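Local coordinates for heat shock protein 16 (Schizosaccharomyces pombe, PDB 3W1Z) that probably acts as a stress-response chaperone that binds unfolded proteins, and assembles into a 16-mer, at the interface of chains A and B. Residues are numbered along the deposited sequence; one frame, centred on the assembly and turned at random. Chains: chain A/B, Heat shock protein 16.

The interface of chains A and B. Residues chain A 81, 88-91; chain B 23, 41-44.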
ATOM      1  N   ARG A  81       4.391 -14.637 -33.269  1.00 86.00           N
ATOM      2  CA  ARG A  81       2.962 -14.483 -33.035  1.00 81.43           C
ATOM      3  C   ARG A  81       2.566 -13.095 -33.509  1.00 89.26           C
ATOM      4  O   ARG A  81       1.402 -12.697 -33.392  1.00102.09           O
ATOM      5  CB  ARG A  81       2.610 -14.623 -31.551  1.00 73.10           C
ATOM      6  CG  ARG A  81       3.262 -15.813 -30.848  1.00 64.87           C
ATOM      7  CD  ARG A  81       2.572 -17.131 -31.145  1.00 61.99           C
ATOM      8  NE  ARG A  81       3.156 -18.250 -30.400  1.00 50.23           N
ATOM      9  CZ  ARG A  81       2.915 -19.534 -30.653  1.00 47.50           C
ATOM     10  NH1 ARG A  81       2.105 -19.870 -31.642  1.00 55.12           N
ATOM     11  NH2 ARG A  81       3.490 -20.483 -29.929  1.00 44.54           N
ATOM     12  N   GLY A  88      -6.532 -13.692 -31.811  1.00118.83           N
ATOM     13  CA  GLY A  88      -6.008 -14.308 -30.612  1.00102.91           C
ATOM     14  C   GLY A  88      -5.069 -13.317 -29.975  1.00 98.71           C
ATOM     15  O   GLY A  88      -4.421 -12.534 -30.668  1.00106.79           O
ATOM     16  N   ASN A  89      -4.982 -13.346 -28.654  1.00 87.22           N
ATOM     17  CA  ASN A  89      -4.235 -12.321 -27.946  1.00 84.07           C
ATOM     18  C   ASN A  89      -3.101 -12.891 -27.117  1.00 78.27           C
ATOM     19  O   ASN A  89      -3.102 -14.074 -26.775  1.00 72.00           O
ATOM     20  CB  ASN A  89      -5.169 -11.502 -27.052  1.00 75.39           C
ATOM     21  CG  ASN A  89      -6.163 -10.671 -27.844  1.00 83.62           C
ATOM     22  OD1 ASN A  89      -6.592 -11.058 -28.931  1.00 85.62           O
ATOM     23  ND2 ASN A  89      -6.532  -9.519 -27.300  1.00 80.50           N
ATOM     24  N   GLN A  90      -2.130 -12.044 -26.797  1.00 68.61           N
ATOM     25  CA  GLN A  90      -1.123 -12.423 -25.830  1.00 62.19           C
ATOM     26  C   GLN A  90      -1.765 -12.252 -24.470  1.00 53.93           C
ATOM     27  O   GLN A  90      -2.132 -11.141 -24.088  1.00 55.45           O
ATOM     28  CB  GLN A  90       0.091 -11.499 -25.915  1.00 67.23           C
ATOM     29  CG  GLN A  90       0.862 -11.564 -27.215  1.00 70.14           C
ATOM     30  CD  GLN A  90       2.312 -11.159 -27.035  1.00 76.37           C
ATOM     31  OE1 GLN A  90       2.669 -10.513 -26.050  1.00 69.77           O
ATOM     32  NE2 GLN A  90       3.159 -11.548 -27.980  1.00 65.18           N
ATOM     33  N   ARG A  91      -1.912 -13.348 -23.740  1.00 50.88           N
ATOM     34  CA  ARG A  91      -2.399 -13.265 -22.373  1.00 52.43           C
ATOM     35  C   ARG A  91      -1.245 -12.913 -21.444  1.00 51.58           C
ATOM     36  O   ARG A  91      -1.436 -12.274 -20.412  1.00 55.91           O
ATOM     37  CB  ARG A  91      -3.076 -14.567 -21.946  1.00 51.37           C
ATOM     38  CG  ARG A  91      -4.260 -14.956 -22.817  1.00 58.27           C
ATOM     39  CD  ARG A  91      -5.358 -15.625 -22.002  1.00 61.20           C
ATOM     40  NE  ARG A  91      -6.108 -14.666 -21.195  1.00 70.56           N
ATOM     41  CZ  ARG A  91      -7.124 -13.939 -21.652  1.00 69.76           C
ATOM     42  NH1 ARG A  91      -7.512 -14.054 -22.914  1.00 69.78           N
ATOM     43  NH2 ARG A  91      -7.752 -13.092 -20.845  1.00 56.02           N
TER
ATOM     44  N   TYR B  23      -0.772 -17.277 -14.718  1.00 36.68           N
ATOM     45  CA  TYR B  23       0.560 -17.252 -15.314  1.00 32.76           C
ATOM     46  C   TYR B  23       1.696 -16.703 -14.446  1.00 37.08           C
ATOM     47  O   TYR B  23       2.864 -16.887 -14.787  1.00 42.10           O
ATOM     48  CB  TYR B  23       0.507 -16.476 -16.629  1.00 28.05           C
ATOM     49  CG  TYR B  23      -0.607 -16.922 -17.546  1.00 37.71           C
ATOM     50  CD1 TYR B  23      -1.484 -16.001 -18.101  1.00 40.71           C
ATOM     51  CD2 TYR B  23      -0.779 -18.264 -17.860  1.00 39.41           C
ATOM     52  CE1 TYR B  23      -2.504 -16.404 -18.940  1.00 42.21           C
ATOM     53  CE2 TYR B  23      -1.795 -18.676 -18.700  1.00 32.26           C
ATOM     54  CZ  TYR B  23      -2.654 -17.741 -19.237  1.00 34.34           C
ATOM     55  OH  TYR B  23      -3.668 -18.145 -20.075  1.00 42.90           O
ATOM     56  N   VAL B  41       2.398 -16.663 -23.240  1.00 43.44           N
ATOM     57  CA  VAL B  41       1.163 -17.422 -23.376  1.00 38.05           C
ATOM     58  C   VAL B  41       0.226 -16.742 -24.365  1.00 43.90           C
ATOM     59  O   VAL B  41      -0.093 -15.562 -24.222  1.00 51.91           O
ATOM     60  CB  VAL B  41       0.442 -17.596 -22.027  1.00 33.85           C
ATOM     61  CG1 VAL B  41      -0.781 -18.485 -22.196  1.00 40.84           C
ATOM     62  CG2 VAL B  41       1.387 -18.184 -20.993  1.00 31.50           C
ATOM     63  N   HIS B  42      -0.205 -17.492 -25.375  1.00 50.24           N
ATOM     64  CA  HIS B  42      -1.133 -16.969 -26.368  1.00 63.40           C
ATOM     65  C   HIS B  42      -2.397 -17.811 -26.410  1.00 63.09           C
ATOM     66  O   HIS B  42      -2.340 -19.034 -26.292  1.00 55.54           O
ATOM     67  CB  HIS B  42      -0.485 -16.940 -27.752  1.00 61.31           C
ATOM     68  CG  HIS B  42       0.667 -15.984 -27.859  1.00 67.31           C
ATOM     69  ND1 HIS B  42       1.885 -16.230 -27.278  1.00 63.17           N
ATOM     70  CD2 HIS B  42       0.766 -14.785 -28.479  1.00 68.15           C
ATOM     71  CE1 HIS B  42       2.702 -15.213 -27.536  1.00 66.74           C
ATOM     72  NE2 HIS B  42       2.048 -14.332 -28.259  1.00 71.17           N
ATOM     73  N   GLU B  43      -3.540 -17.156 -26.576  1.00 70.49           N
ATOM     74  CA  GLU B  43      -4.800 -17.875 -26.676  1.00 72.23           C
ATOM     75  C   GLU B  43      -5.634 -17.412 -27.862  1.00 74.28           C
ATOM     76  O   GLU B  43      -6.063 -16.260 -27.923  1.00 80.39           O
ATOM     77  CB  GLU B  43      -5.614 -17.730 -25.387  1.00 68.86           C
ATOM     78  CG  GLU B  43      -6.842 -18.628 -25.347  1.00 70.72           C
ATOM     79  CD  GLU B  43      -7.824 -18.242 -24.259  1.00 71.55           C
ATOM     80  OE1 GLU B  43      -7.570 -17.250 -23.547  1.00 78.88           O
ATOM     81  OE2 GLU B  43      -8.857 -18.931 -24.119  1.00 71.61           O
ATOM     82  N   GLY B  44      -5.855 -18.319 -28.805  1.00 64.04           N
ATOM     83  CA  GLY B  44      -6.850 -18.108 -29.836  1.00 80.63           C
ATOM     84  C   GLY B  44      -8.141 -18.678 -29.290  1.00 82.22           C
ATOM     85  O   GLY B  44      -8.131 -19.309 -28.234  1.00 83.52           O
TER
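Strand exchange between alpha-crystallin domains, the dimer mode of this 16-meric small heat shock protein, lays strand 89-90 of chain A antiparallel to strand 39-43 of chain B. Backbone bonds set the register. The amide N of B:Glu43 reaches O of A:Asn89 at 3.1 Å, nearly along the C=O axis, whereas the return bond from A:Asn89 N meets B:Glu43 O from above the carbonyl plane. A third, from A:Arg91 N to B:Val41 O at 2.9 Å, lies in the plane of the B:Val41 carbonyl. A:Gly88, without a side chain, lets its CA approach B:Gly44 CA.

On one side of the paired strands B:His42, its CG anti to the carbonyl carbon (chi1 -66°), sits between two side chains. The methylenes of A:Arg81, bent at chi2, place CG over one face of the imidazole, 3.4 Å from its centroid, a CH-pi contact suited to a long aliphatic stem. A:Gln90 runs alongside, its amide plane almost perpendicular to the ring; the amide offers an N-H, and its NE2 can donate a bent hydrogen bond to B:His42 NE2 at 3.0 Å, provided that nitrogen is unprotonated. An alanine at B:His42 removes the ring and its NE2, and would probably leave A:Arg81 and A:Gln90 less well held.

Charge works on the opposite side. A:Arg91 and the extended B:Glu43, whose carboxylate suits a guanidinium, point the same way, their flat groups 73° apart, so the salt bridge is not two-pronged. The arginine's stem also packs against B:Tyr23, whose ring rim suits aliphatic carbons, with CB 3.6 Å from CE1. Its bends at chi2 and chi3 bring NH1 to 3.3 Å from OE1 of B:Glu43, a weak hydrogen bond.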